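Long-range contacts in sulfonate ABC transporter, periplasmic sulfonate-binding protein SsuA (Methylobacillus flagellatus, PDB 3UIF), which probably binds sulfonates or related sulfate esters in the periplasm and hands them to an ABC importer: residues I80-L91 with T295-N306; K120-W130 with T166-F174. All blocks are in the same frame, centred on the assembly; numbering follows the deposited sequence.

Contact 1: I80-L91 with T295-N306; sequences IILNASKPTVQL and TRTQADVQQMLN
Gln90 and Asn306 join their side-chain amides: Asn306 ND2 donates to Gln90 OE1 at 2.8 Å, with 162° at the hydrogen. The acceptor lies in the Asn306 amide plane, while the two amides are turned 33° apart. With chi1 at -170° the Asn306 side chain swings away from its own backbone N, which carries the amide over to Gln90. Gln90 NE2 also bonds to Asn208 OD1, and Asn306 OD1 accepts from His308 N.

Two backbone bonds lie beside this pair. Leu91 N donates to Met304 O at 2.8 Å, and Asn306 N returns a bond to Leu91 O at 3.2 Å. Leu91 O also bonds to the hydroxyl of Tyr274. One water donates to Val89 O and, weakly, to Gln303 O.

The apolar part centres on Met304, a selenomethionine. Its extended chain reaches toward Ile80 and Asn83 of helix 77-85. The Met304 and Ile80 side chains cross at about a right angle, with CE against Ile80 CG1. Met304 CG lies 3.6 Å from Asn83 ND2. The Asn83 amide is fixed from its own segment. OD1 accepts from Thr88 N and Val89 N, and ND2 donates to Val89 O. Ala299 CB touches Asn83 CB at 3.9 Å. Thr295 CG2 packs on Ala84 CB at 3.7 Å and also meets Ile81. The Thr295 hydroxyl turns instead to Thr297 O, at 2.8 Å. At the other end, Leu91 and Leu305 lie side by side, their CD2 atoms 4.0 Å apart.

The arrangement is a segment from late in the chain laid along a helix and the strand that follows it. The single bridge of Leu91 with Leu305 ties it to strand 89-94, part of the mixed sheet of one lobe in this periplasmic binding protein fold.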
loop_
_atom_site.group_PDB
_atom_site.type_symbol
_atom_site.label_atom_id
_atom_site.label_comp_id
_atom_site.label_asym_id
_atom_site.label_seq_id
_atom_site.Cartn_x
_atom_site.Cartn_y
_atom_site.Cartn_z
ATOM N N ILE A 80 9.841 -2.470 -6.122
ATOM C CA ILE A 80 11.153 -2.626 -5.480
ATOM C C ILE A 80 11.889 -3.886 -5.965
ATOM O O ILE A 80 13.069 -3.823 -6.304
ATOM C CB ILE A 80 11.047 -2.617 -3.929
ATOM C CG1 ILE A 80 10.767 -1.193 -3.409
ATOM C CG2 ILE A 80 12.298 -3.203 -3.276
ATOM C CD1 ILE A 80 10.269 -1.129 -1.986
ATOM N N ILE A 81 11.189 -5.019 -6.016
ATOM C CA ILE A 81 11.783 -6.292 -6.471
ATOM C C ILE A 81 12.164 -6.258 -7.956
ATOM O O ILE A 81 13.215 -6.758 -8.339
ATOM C CB ILE A 81 10.868 -7.500 -6.136
ATOM C CG1 ILE A 81 10.767 -7.668 -4.614
ATOM C CG2 ILE A 81 11.338 -8.784 -6.812
ATOM C CD1 ILE A 81 9.492 -8.343 -4.153
ATOM N N LEU A 82 11.310 -5.653 -8.772
ATOM C CA LEU A 82 11.584 -5.439 -10.190
ATOM C C LEU A 82 12.825 -4.559 -10.411
ATOM O O LEU A 82 13.749 -4.930 -11.149
ATOM C CB LEU A 82 10.349 -4.819 -10.864
ATOM C CG LEU A 82 10.408 -4.465 -12.350
ATOM C CD1 LEU A 82 10.815 -5.672 -13.190
ATOM C CD2 LEU A 82 9.086 -3.878 -12.822
ATOM N N ASN A 83 12.831 -3.401 -9.753
ATOM C CA ASN A 83 13.900 -2.418 -9.880
ATOM C C ASN A 83 15.265 -2.894 -9.421
ATOM O O ASN A 83 16.289 -2.443 -9.931
ATOM C CB ASN A 83 13.522 -1.131 -9.163
ATOM C CG ASN A 83 12.492 -0.334 -9.924
ATOM O OD1 ASN A 83 12.360 -0.475 -11.135
ATOM N ND2 ASN A 83 11.750 0.506 -9.218
ATOM N N ALA A 84 15.289 -3.804 -8.456
ATOM C CA ALA A 84 16.549 -4.391 -8.018
ATOM C C ALA A 84 17.194 -5.151 -9.180
ATOM O O ALA A 84 18.375 -4.960 -9.467
ATOM C CB ALA A 84 16.326 -5.291 -6.816
ATOM N N SER A 85 16.398 -5.970 -9.872
ATOM C CA SER A 85 16.838 -6.705 -11.065
ATOM C C SER A 85 17.358 -5.761 -12.143
ATOM O O SER A 85 18.344 -6.067 -12.812
ATOM C CB SER A 85 15.688 -7.536 -11.643
ATOM O OG SER A 85 15.033 -8.284 -10.635
ATOM N N LYS A 86 16.675 -4.624 -12.302
ATOM C CA LYS A 86 16.995 -3.611 -13.317
ATOM C C LYS A 86 16.092 -2.398 -13.135
ATOM O O LYS A 86 14.878 -2.553 -12.971
ATOM C CB LYS A 86 16.795 -4.164 -14.730
ATOM C CG LYS A 86 17.167 -3.190 -15.835
ATOM C CD LYS A 86 16.555 -3.623 -17.158
ATOM C CE LYS A 86 17.187 -2.892 -18.334
ATOM N NZ LYS A 86 16.742 -3.489 -19.628
ATOM N N PRO A 87 16.674 -1.180 -13.175
ATOM C CA PRO A 87 15.814 0.011 -13.102
ATOM C C PRO A 87 14.763 -0.017 -14.228
ATOM O O PRO A 87 15.114 0.001 -15.412
ATOM C CB PRO A 87 16.812 1.174 -13.298
ATOM C CG PRO A 87 18.135 0.615 -12.917
ATOM C CD PRO A 87 18.094 -0.822 -13.345
ATOM N N THR A 88 13.488 -0.087 -13.874
ATOM C CA THR A 88 12.452 -0.263 -14.897
ATOM C C THR A 88 11.295 0.716 -14.730
ATOM O O THR A 88 10.682 1.137 -15.709
ATOM C CB THR A 88 11.915 -1.720 -14.922
ATOM O OG1 THR A 88 12.995 -2.646 -15.159
ATOM C CG2 THR A 88 10.830 -1.900 -15.995
ATOM N N VAL A 89 11.036 1.095 -13.484
ATOM C CA VAL A 89 9.769 1.703 -13.095
ATOM C C VAL A 89 9.964 2.793 -12.025
ATOM O O VAL A 89 10.883 2.703 -11.205
ATOM C CB VAL A 89 8.798 0.564 -12.689
ATOM C CG1 VAL A 89 8.160 0.762 -11.326
ATOM C CG2 VAL A 89 7.774 0.325 -13.781
ATOM N N GLN A 90 9.111 3.816 -12.071
ATOM C CA GLN A 90 9.185 5.031 -11.235
ATOM C C GLN A 90 7.869 5.265 -10.521
ATOM O O GLN A 90 6.805 5.059 -11.115
ATOM C CB GLN A 90 9.290 6.255 -12.123
ATOM C CG GLN A 90 10.627 6.877 -12.318
ATOM C CD GLN A 90 10.595 7.727 -13.576
ATOM O OE1 GLN A 90 10.074 8.843 -13.574
ATOM N NE2 GLN A 90 11.141 7.189 -14.676
ATOM N N LEU A 91 7.927 5.771 -9.291
ATOM C CA LEU A 91 6.720 6.236 -8.612
ATOM C C LEU A 91 6.406 7.672 -9.067
ATOM O O LEU A 91 7.179 8.600 -8.769
ATOM C CB LEU A 91 6.882 6.168 -7.089
ATOM C CG LEU A 91 5.676 6.606 -6.249
ATOM C CD1 LEU A 91 4.482 5.676 -6.448
ATOM C CD2 LEU A 91 6.071 6.644 -4.784
ATOM N N THR A 295 15.430 -10.043 -2.709
ATOM C CA THR A 295 16.341 -9.559 -3.754
ATOM C C THR A 295 17.793 -9.722 -3.322
ATOM O O THR A 295 18.112 -9.616 -2.136
ATOM C CB THR A 295 16.118 -8.061 -4.086
ATOM O OG1 THR A 295 16.351 -7.256 -2.923
ATOM C CG2 THR A 295 14.706 -7.806 -4.590
ATOM N N ARG A 296 18.670 -9.974 -4.287
ATOM C CA ARG A 296 20.109 -10.008 -4.022
ATOM C C ARG A 296 20.626 -8.585 -3.820
ATOM O O ARG A 296 21.448 -8.331 -2.940
ATOM C CB ARG A 296 20.858 -10.670 -5.178
ATOM C CG ARG A 296 20.186 -11.926 -5.709
ATOM C CD ARG A 296 20.990 -12.604 -6.817
ATOM N NE ARG A 296 22.362 -12.989 -6.427
ATOM C CZ ARG A 296 22.679 -13.844 -5.446
ATOM N NH1 ARG A 296 21.724 -14.405 -4.700
ATOM N NH2 ARG A 296 23.957 -14.127 -5.195
ATOM N N THR A 297 20.089 -7.670 -4.623
ATOM C CA THR A 297 20.574 -6.298 -4.785
ATOM C C THR A 297 19.647 -5.274 -4.099
ATOM O O THR A 297 18.523 -5.605 -3.701
ATOM C CB THR A 297 20.754 -6.033 -6.311
ATOM O OG1 THR A 297 22.037 -6.520 -6.711
ATOM C CG2 THR A 297 20.621 -4.551 -6.730
ATOM N N GLN A 298 20.136 -4.047 -3.927
ATOM C CA GLN A 298 19.294 -2.934 -3.476
ATOM C C GLN A 298 19.042 -1.916 -4.589
ATOM O O GLN A 298 19.969 -1.370 -5.159
ATOM C CB GLN A 298 19.905 -2.240 -2.268
ATOM C CG GLN A 298 19.645 -2.932 -0.939
ATOM C CD GLN A 298 19.841 -1.992 0.245
ATOM O OE1 GLN A 298 19.391 -0.848 0.225
ATOM N NE2 GLN A 298 20.515 -2.474 1.282
ATOM N N ALA A 299 17.773 -1.668 -4.891
ATOM C CA ALA A 299 17.392 -0.674 -5.887
ATOM C C ALA A 299 17.829 0.716 -5.451
ATOM O O ALA A 299 17.746 1.047 -4.275
ATOM C CB ALA A 299 15.885 -0.702 -6.099
ATOM N N ASP A 300 18.302 1.517 -6.402
ATOM C CA ASP A 300 18.587 2.933 -6.186
ATOM C C ASP A 300 17.258 3.655 -5.899
ATOM O O ASP A 300 16.386 3.746 -6.769
ATOM C CB ASP A 300 19.291 3.491 -7.431
ATOM C CG ASP A 300 19.680 4.967 -7.308
ATOM O OD1 ASP A 300 19.440 5.607 -6.257
ATOM O OD2 ASP A 300 20.244 5.504 -8.287
ATOM N N VAL A 301 17.105 4.151 -4.673
ATOM C CA VAL A 301 15.842 4.761 -4.238
ATOM C C VAL A 301 15.543 6.044 -5.007
ATOM O O VAL A 301 14.403 6.280 -5.418
ATOM C CB VAL A 301 15.830 5.049 -2.713
ATOM C CG1 VAL A 301 14.547 5.749 -2.304
ATOM C CG2 VAL A 301 16.000 3.766 -1.908
ATOM N N GLN A 302 16.576 6.862 -5.196
ATOM C CA GLN A 302 16.456 8.177 -5.861
ATOM C C GLN A 302 15.921 8.072 -7.306
ATOM O O GLN A 302 15.002 8.792 -7.684
ATOM C CB GLN A 302 17.794 8.945 -5.797
ATOM C CG GLN A 302 18.378 9.090 -4.381
ATOM C CD GLN A 302 19.559 8.149 -4.067
ATOM O OE1 GLN A 302 20.699 8.400 -4.490
ATOM N NE2 GLN A 302 19.300 7.090 -3.291
ATOM N N GLN A 303 16.473 7.151 -8.093
ATOM C CA GLN A 303 16.050 6.951 -9.489
ATOM C C GLN A 303 14.618 6.371 -9.646
ATOM O O GLN A 303 14.017 6.410 -10.723
ATOM C CB GLN A 303 17.073 6.049 -10.193
ATOM C CG GLN A 303 17.006 6.030 -11.718
ATOM C CD GLN A 303 17.996 5.033 -12.341
ATOM O OE1 GLN A 303 17.629 4.259 -13.232
ATOM N NE2 GLN A 303 19.250 5.038 -11.867
HETATM N N MSE A 304 14.086 5.835 -8.557
HETATM C CA MSE A 304 12.781 5.191 -8.533
HETATM C C MSE A 304 11.695 6.153 -8.099
HETATM O O MSE A 304 10.517 5.899 -8.325
HETATM C CB MSE A 304 13.053 4.084 -7.539
HETATM C CG MSE A 304 11.832 3.344 -7.050
HETATM SE SE MSE A 304 12.534 1.918 -5.881
HETATM C CE MSE A 304 10.797 1.042 -5.736
ATOM N N LEU A 305 12.065 7.273 -7.485
ATOM C CA LEU A 305 11.078 8.277 -7.110
ATOM C C LEU A 305 11.161 9.535 -7.965
ATOM O O LEU A 305 12.200 10.196 -8.004
ATOM C CB LEU A 305 11.243 8.668 -5.647
ATOM C CG LEU A 305 11.357 7.597 -4.569
ATOM C CD1 LEU A 305 11.735 8.287 -3.267
ATOM C CD2 LEU A 305 10.081 6.776 -4.445
ATOM N N ASN A 306 10.063 9.871 -8.637
ATOM C CA ASN A 306 9.985 11.084 -9.433
ATOM C C ASN A 306 8.871 12.029 -8.965
ATOM O O ASN A 306 7.712 11.832 -9.320
ATOM C CB ASN A 306 9.810 10.723 -10.907
ATOM C CG ASN A 306 9.974 11.919 -11.829
ATOM O OD1 ASN A 306 10.087 13.063 -11.389
ATOM N ND2 ASN A 306 9.979 11.653 -13.117
HETATM O O HOH W 1 13.793 3.209 -11.609
#

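Contact 2: K120-W130 with T166-F174. With SO4 (sulfate ion), chain B.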
loop_
_atom_site.group_PDB
_atom_site.type_symbol
_atom_site.label_atom_id
_atom_site.label_comp_id
_atom_site.label_asym_id
_atom_site.label_seq_id
_atom_site.Cartn_x
_atom_site.Cartn_y
_atom_site.Cartn_z
ATOM N N LYS A 120 7.937 -16.964 22.169
ATOM C CA LYS A 120 6.606 -17.462 21.807
ATOM C C LYS A 120 6.429 -17.646 20.302
ATOM O O LYS A 120 7.277 -17.222 19.512
ATOM C CB LYS A 120 5.518 -16.522 22.341
ATOM C CG LYS A 120 5.544 -16.301 23.844
ATOM C CD LYS A 120 4.780 -17.368 24.602
ATOM C CE LYS A 120 4.795 -17.087 26.097
ATOM N NZ LYS A 120 4.169 -18.213 26.838
ATOM N N LYS A 121 5.325 -18.297 19.927
ATOM C CA LYS A 121 4.909 -18.477 18.522
ATOM C C LYS A 121 4.115 -17.278 17.988
ATOM O O LYS A 121 3.056 -16.943 18.518
ATOM C CB LYS A 121 4.068 -19.752 18.376
ATOM C CG LYS A 121 4.856 -21.006 18.007
ATOM C CD LYS A 121 4.066 -22.286 18.272
ATOM C CE LYS A 121 4.322 -22.847 19.668
ATOM N NZ LYS A 121 3.246 -23.776 20.128
ATOM N N ILE A 122 4.639 -16.630 16.949
ATOM C CA ILE A 122 3.911 -15.560 16.260
ATOM C C ILE A 122 3.703 -15.900 14.780
ATOM O O ILE A 122 4.671 -16.098 14.027
ATOM C CB ILE A 122 4.561 -14.161 16.442
ATOM C CG1 ILE A 122 4.694 -13.813 17.931
ATOM C CG2 ILE A 122 3.737 -13.081 15.744
ATOM C CD1 ILE A 122 5.729 -12.757 18.236
ATOM N N ALA A 123 2.425 -15.973 14.397
ATOM C CA ALA A 123 1.996 -16.201 13.019
ATOM C C ALA A 123 2.196 -14.933 12.196
ATOM O O ALA A 123 1.622 -13.882 12.503
ATOM C CB ALA A 123 0.535 -16.643 12.985
ATOM N N LEU A 124 3.031 -15.026 11.166
ATOM C CA LEU A 124 3.319 -13.877 10.310
ATOM C C LEU A 124 3.576 -14.320 8.880
ATOM O O LEU A 124 4.388 -15.218 8.639
ATOM C CB LEU A 124 4.528 -13.106 10.841
ATOM C CG LEU A 124 5.261 -12.139 9.899
ATOM C CD1 LEU A 124 4.459 -10.869 9.618
ATOM C CD2 LEU A 124 6.640 -11.805 10.459
ATOM N N HIS A 125 2.899 -13.683 7.927
ATOM C CA HIS A 125 3.119 -14.039 6.531
ATOM C C HIS A 125 4.390 -13.457 5.984
ATOM O O HIS A 125 4.417 -12.321 5.516
ATOM C CB HIS A 125 1.931 -13.674 5.652
ATOM C CG HIS A 125 1.861 -14.488 4.381
ATOM N ND1 HIS A 125 1.134 -14.112 3.313
ATOM C CD2 HIS A 125 2.484 -15.685 4.033
ATOM C CE1 HIS A 125 1.277 -15.025 2.338
ATOM N NE2 HIS A 125 2.100 -15.987 2.782
ATOM N N ARG A 126 5.450 -14.257 6.020
ATOM C CA ARG A 126 6.787 -13.801 5.624
ATOM C C ARG A 126 6.904 -13.365 4.165
ATOM O O ARG A 126 6.243 -13.921 3.288
ATOM C CB ARG A 126 7.823 -14.853 5.977
ATOM C CG ARG A 126 7.786 -15.153 7.465
ATOM C CD ARG A 126 9.014 -15.904 7.916
ATOM N NE ARG A 126 10.125 -15.004 8.174
ATOM C CZ ARG A 126 11.239 -15.374 8.793
ATOM N NH1 ARG A 126 11.383 -16.627 9.222
ATOM N NH2 ARG A 126 12.203 -14.485 8.992
ATOM N N GLY A 127 7.719 -12.342 3.918
ATOM C CA GLY A 127 7.871 -11.803 2.576
ATOM C C GLY A 127 6.774 -10.835 2.169
ATOM O O GLY A 127 6.731 -10.399 1.010
ATOM N N ARG A 128 5.887 -10.494 3.111
ATOM C CA ARG A 128 4.842 -9.487 2.869
ATOM C C ARG A 128 5.210 -8.109 3.389
ATOM O O ARG A 128 5.951 -8.002 4.370
ATOM C CB ARG A 128 3.515 -9.931 3.465
ATOM C CG ARG A 128 2.867 -11.037 2.644
ATOM C CD ARG A 128 2.472 -10.536 1.263
ATOM N NE ARG A 128 1.698 -11.554 0.581
ATOM C CZ ARG A 128 2.142 -12.302 -0.424
ATOM N NH1 ARG A 128 3.370 -12.115 -0.920
ATOM N NH2 ARG A 128 1.346 -13.231 -0.952
ATOM N N PRO A 129 4.682 -7.041 2.743
ATOM C CA PRO A 129 5.086 -5.693 3.154
ATOM C C PRO A 129 5.015 -5.488 4.665
ATOM O O PRO A 129 5.935 -4.918 5.240
ATOM C CB PRO A 129 4.107 -4.789 2.420
ATOM C CG PRO A 129 3.692 -5.578 1.222
ATOM C CD PRO A 129 3.694 -7.012 1.643
ATOM N N TRP A 130 3.983 -6.001 5.322
ATOM C CA TRP A 130 3.853 -5.750 6.750
ATOM C C TRP A 130 4.928 -6.379 7.598
ATOM O O TRP A 130 5.011 -6.101 8.800
ATOM C CB TRP A 130 2.468 -6.103 7.269
ATOM C CG TRP A 130 1.978 -7.468 6.907
ATOM C CD1 TRP A 130 2.042 -8.623 7.673
ATOM C CD2 TRP A 130 1.285 -7.861 5.680
ATOM N NE1 TRP A 130 1.458 -9.676 7.021
ATOM C CE2 TRP A 130 0.982 -9.287 5.820
ATOM C CE3 TRP A 130 0.896 -7.197 4.518
ATOM C CZ2 TRP A 130 0.324 -9.999 4.825
ATOM C CZ3 TRP A 130 0.227 -7.926 3.525
ATOM C CH2 TRP A 130 -0.043 -9.293 3.670
ATOM N N THR A 166 -3.040 -21.955 18.923
ATOM C CA THR A 166 -1.947 -22.681 18.265
ATOM C C THR A 166 -0.708 -21.780 18.155
ATOM O O THR A 166 0.423 -22.260 18.178
ATOM C CB THR A 166 -2.416 -23.240 16.897
ATOM O OG1 THR A 166 -3.074 -24.500 17.113
ATOM C CG2 THR A 166 -1.256 -23.419 15.886
ATOM N N VAL A 167 -0.937 -20.478 18.049
ATOM C CA VAL A 167 0.116 -19.472 18.205
ATOM C C VAL A 167 -0.225 -18.552 19.374
ATOM O O VAL A 167 -1.338 -18.572 19.892
ATOM C CB VAL A 167 0.324 -18.620 16.928
ATOM C CG1 VAL A 167 0.853 -19.478 15.788
ATOM C CG2 VAL A 167 -0.962 -17.905 16.537
ATOM N N ASP A 168 0.738 -17.747 19.786
ATOM C CA ASP A 168 0.548 -16.855 20.918
ATOM C C ASP A 168 0.407 -15.397 20.447
ATOM O O ASP A 168 0.069 -14.504 21.221
ATOM C CB ASP A 168 1.700 -17.056 21.902
ATOM C CG ASP A 168 1.914 -18.543 22.254
ATOM O OD1 ASP A 168 1.027 -19.165 22.889
ATOM O OD2 ASP A 168 2.972 -19.107 21.890
ATOM N N GLY A 169 0.644 -15.178 19.156
ATOM C CA GLY A 169 0.496 -13.865 18.549
ATOM C C GLY A 169 0.330 -13.946 17.047
ATOM O O GLY A 169 0.724 -14.928 16.416
ATOM N N PHE A 170 -0.240 -12.897 16.466
ATOM C CA PHE A 170 -0.536 -12.877 15.040
ATOM C C PHE A 170 -0.300 -11.472 14.527
ATOM O O PHE A 170 -0.884 -10.518 15.016
ATOM C CB PHE A 170 -1.989 -13.351 14.815
ATOM C CG PHE A 170 -2.492 -13.230 13.396
ATOM C CD1 PHE A 170 -1.793 -13.787 12.331
ATOM C CD2 PHE A 170 -3.702 -12.595 13.133
ATOM C CE1 PHE A 170 -2.282 -13.693 11.031
ATOM C CE2 PHE A 170 -4.194 -12.504 11.835
ATOM C CZ PHE A 170 -3.488 -13.058 10.785
ATOM N N PHE A 171 0.570 -11.342 13.541
ATOM C CA PHE A 171 0.849 -10.034 12.977
ATOM C C PHE A 171 0.228 -9.889 11.593
ATOM O O PHE A 171 0.536 -10.671 10.686
ATOM C CB PHE A 171 2.351 -9.773 12.935
ATOM C CG PHE A 171 2.699 -8.315 12.909
ATOM C CD1 PHE A 171 2.701 -7.572 14.087
ATOM C CD2 PHE A 171 2.998 -7.673 11.701
ATOM C CE1 PHE A 171 3.006 -6.220 14.062
ATOM C CE2 PHE A 171 3.311 -6.323 11.675
ATOM C CZ PHE A 171 3.316 -5.596 12.855
ATOM N N SER A 172 -0.649 -8.900 11.432
ATOM C CA SER A 172 -1.400 -8.741 10.181
ATOM C C SER A 172 -1.955 -7.331 9.993
ATOM O O SER A 172 -1.630 -6.418 10.752
ATOM C CB SER A 172 -2.553 -9.758 10.135
ATOM O OG SER A 172 -2.976 -10.005 8.796
ATOM N N LEU A 173 -2.803 -7.170 8.981
ATOM C CA LEU A 173 -3.447 -5.892 8.689
ATOM C C LEU A 173 -4.824 -5.852 9.330
ATOM O O LEU A 173 -5.093 -6.606 10.254
ATOM C CB LEU A 173 -3.563 -5.693 7.182
ATOM C CG LEU A 173 -2.305 -5.917 6.326
ATOM C CD1 LEU A 173 -2.608 -5.552 4.876
ATOM C CD2 LEU A 173 -1.105 -5.134 6.834
ATOM N N PHE A 174 -5.699 -4.991 8.817
ATOM C CA PHE A 174 -7.030 -4.748 9.410
ATOM C C PHE A 174 -7.937 -5.977 9.526
ATOM O O PHE A 174 -8.944 -5.942 10.232
ATOM C CB PHE A 174 -7.746 -3.582 8.703
ATOM C CG PHE A 174 -8.226 -3.901 7.302
ATOM C CD1 PHE A 174 -7.398 -4.547 6.374
ATOM C CD2 PHE A 174 -9.499 -3.537 6.901
ATOM C CE1 PHE A 174 -7.845 -4.837 5.091
ATOM C CE2 PHE A 174 -9.954 -3.813 5.618
ATOM C CZ PHE A 174 -9.135 -4.466 4.713
HETATM S S SO4 B . -1.539 -12.655 1.554
HETATM O O1 SO4 B . -2.969 -12.273 1.756
HETATM O O2 SO4 B . -0.967 -11.680 0.575
HETATM O O3 SO4 B . -0.778 -12.633 2.835
HETATM O O4 SO4 B . -1.411 -14.061 1.082
HETATM O O HOH W 2 0.438 -12.076 8.362
#
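Parallel strands 121-124 and 169-172 pair in one lobe of the binding protein, and the loop after the first strand holds a sulfate, probably from the crystallisation liquor. Ala123 N donates to Gly169 O at 2.8 Å, and Phe171 N to Ala123 O at 2.9 Å. Lys121 O accepts from Asp168 N. Asp168 OD2 takes Lys121 N on its anti lone pair, at 3.2 Å. Ala123 CB packs against Phe170 CD1 and Val167 CG1.

With chi1 at 51°, CG between backbone N and carbonyl carbon, the Trp130 indole lies between Leu173 CG over one face, 4.3 Å from the six-ring centroid, and Arg128 CB over the other. Its NE1 shares a water with His125 N and Phe171 O. Sulfate O3 sits at the indole edge, and O2 accepts from Arg128 NE at 2.7 Å. His125 ND1 also meets O3, but the modelled distance is doubtfully short. With an alanine here, Leu173 would probably face a gap and the water would lose its indole donor.

Strand 149-151 pairs with 121-124 on its other side, and strand 102-106 with 169-172. Helix 130-140 covers Leu124 and Phe171, while helix 155-164 covers Val167 and Phe170.

The two contacts are separate, with centres 27 Å apart and nearest atoms about 6 Å apart. They share no helix or strand and belong to different sheets. Along the chain, contact 2 falls wholly between the two segments of contact 1. Both are partly buried, though contact 2 has more buried residues. Contact 1 brings a late segment back to an early helix and strand. The joining there is by apolar packing, a side-chain amide pair and two backbone bonds. Contact 2 pairs inner strands close in sequence, mainly through parallel backbone bonds. Beyond the strands, in the loop after 121-124, an arginine and, less certainly, a histidine hold a sulfate at the edge of a tryptophan.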